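Local coordinates for SnoaL-like domain-containing protein (Agrobacterium tumefaciens str. C58, PDB 3DXO) that is a putative isomerase of the SnoaL-like family, probably acting as a homodimer on a small-molecule substrate, at the interface of chains A and B. Numbering follows the deposited sequence. Chains: chain A/B, uncharacterized SnoaL-like Protein.

The interface of chains A and B. Residues chain A 40-41, 113-115; chain B 75-76, 79, 100.
The imidazole of B:His76 reaches into chain A and donates from NE2 to the backbone carbonyl oxygen of A:Gly114 at 2.8 Å. The donor lies nearly in line with the C=O bond (174° at the oxygen), while that oxygen sits 19° out of the ring plane. Histidine suits this place because one flat group offers both a polar N-H and a broad face. Over that face lies the backbone of A:Asp40 and A:Pro41: the A:Asp40 carbonyl carbon is above the ring centre, 3.7 Å from B:His76 NE2, and the A:Pro41 nitrogen stands nearer the rim. The B:His76 ring is swung between its own backbone N and carbonyl carbon (chi1 54°), which carries NE2 across to A:Gly114. Proline keeps the covering chain stiff, and its ring carbons pack along the CD2 side of the imidazole. Any residue could offer the backbone oxygen; glycine's missing side chain instead leaves room for A:Asp40 within chain A. The A:Phe115 side chain runs at about a right angle to that of B:His76 and brings its CD2/CE2 edge near the imidazole, CE2 4.0 Å from NE2, the ring planes inclined and not stacked.

The hydrocarbon pairs pack as closely. A:Phe115 meets B:Val100 from the opposite direction, its CZ 3.8 Å from CG1 of the valine. A:Val113 faces B:Phe79: CG1 stands over the ring centre, and CG2 is 3.8 Å from CZ. Branched valines and flat phenylalanines fill such a surface without needing polar partners. Against this packed part, where B:His76 buries 71 Å², the margin is sparse: B:Gly75 buries 8 Å², and the A:Asp40 carboxylate makes no contact with the imidazole.

A strand (109-117) and the loop after strand 36-39 of chain A here meet strands 72-76, 79-87 and 93-103 of chain B. The patch recurs with the chains exchanged about the two-fold of the deposited pair, probably the biological dimer, as dimers are common in this family.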
# COMPACT_ATOMS: atom_id res chain seq x y z
N ASP A 40 1.49 -6.75 8.71
CA ASP A 40 2.74 -6.07 8.38
C ASP A 40 3.83 -7.16 8.34
O ASP A 40 3.52 -8.35 8.42
CB ASP A 40 3.02 -4.89 9.34
CG ASP A 40 3.42 -5.32 10.77
OD1 ASP A 40 3.97 -6.44 11.01
OD2 ASP A 40 3.19 -4.47 11.66
N PRO A 41 5.10 -6.79 8.17
CA PRO A 41 6.10 -7.87 8.09
C PRO A 41 6.35 -8.65 9.38
O PRO A 41 6.93 -9.72 9.33
CB PRO A 41 7.38 -7.14 7.69
CG PRO A 41 6.99 -5.73 7.38
CD PRO A 41 5.71 -5.45 8.05
N VAL A 113 -2.50 -2.77 5.66
CA VAL A 113 -1.31 -3.52 5.23
C VAL A 113 -0.12 -2.58 5.46
O VAL A 113 -0.08 -1.47 4.89
CB VAL A 113 -1.38 -3.97 3.70
CG1 VAL A 113 -0.09 -4.70 3.27
CG2 VAL A 113 -2.63 -4.83 3.43
N GLY A 114 0.82 -2.99 6.32
CA GLY A 114 2.02 -2.20 6.62
C GLY A 114 3.32 -2.71 6.02
O GLY A 114 3.44 -3.89 5.68
N PHE A 115 4.29 -1.82 5.88
CA PHE A 115 5.61 -2.17 5.39
C PHE A 115 6.68 -1.47 6.24
O PHE A 115 6.38 -0.50 6.93
CB PHE A 115 5.73 -1.77 3.94
CG PHE A 115 4.73 -2.46 3.03
CD1 PHE A 115 3.46 -1.92 2.83
CD2 PHE A 115 5.05 -3.65 2.39
CE1 PHE A 115 2.54 -2.55 2.02
CE2 PHE A 115 4.13 -4.28 1.58
CZ PHE A 115 2.88 -3.74 1.39
N GLY B 75 8.43 -6.55 0.72
CA GLY B 75 7.14 -7.12 1.01
C GLY B 75 7.16 -8.21 2.04
O GLY B 75 8.13 -8.39 2.77
N HIS B 76 6.05 -8.92 2.08
CA HIS B 76 5.83 -10.00 3.03
C HIS B 76 4.58 -10.77 2.62
O HIS B 76 3.68 -10.20 2.00
CB HIS B 76 5.67 -9.46 4.45
CG HIS B 76 4.63 -8.40 4.58
ND1 HIS B 76 3.29 -8.70 4.75
CD2 HIS B 76 4.72 -7.06 4.56
CE1 HIS B 76 2.60 -7.58 4.84
NE2 HIS B 76 3.45 -6.57 4.74
N PHE B 79 2.22 -10.14 -0.35
CA PHE B 79 2.28 -8.70 -0.68
C PHE B 79 3.66 -8.25 -1.15
O PHE B 79 4.68 -8.61 -0.56
CB PHE B 79 1.89 -7.83 0.52
CG PHE B 79 0.46 -7.95 0.90
CD1 PHE B 79 -0.52 -7.34 0.13
CD2 PHE B 79 0.09 -8.67 2.02
CE1 PHE B 79 -1.85 -7.46 0.47
CE2 PHE B 79 -1.24 -8.78 2.36
CZ PHE B 79 -2.22 -8.17 1.58
N VAL B 100 0.93 -1.41 -4.20
CA VAL B 100 0.88 -2.58 -3.34
C VAL B 100 0.17 -3.62 -4.20
O VAL B 100 -0.95 -3.40 -4.62
CB VAL B 100 0.17 -2.31 -2.03
CG1 VAL B 100 0.13 -3.60 -1.17
CG2 VAL B 100 0.92 -1.22 -1.30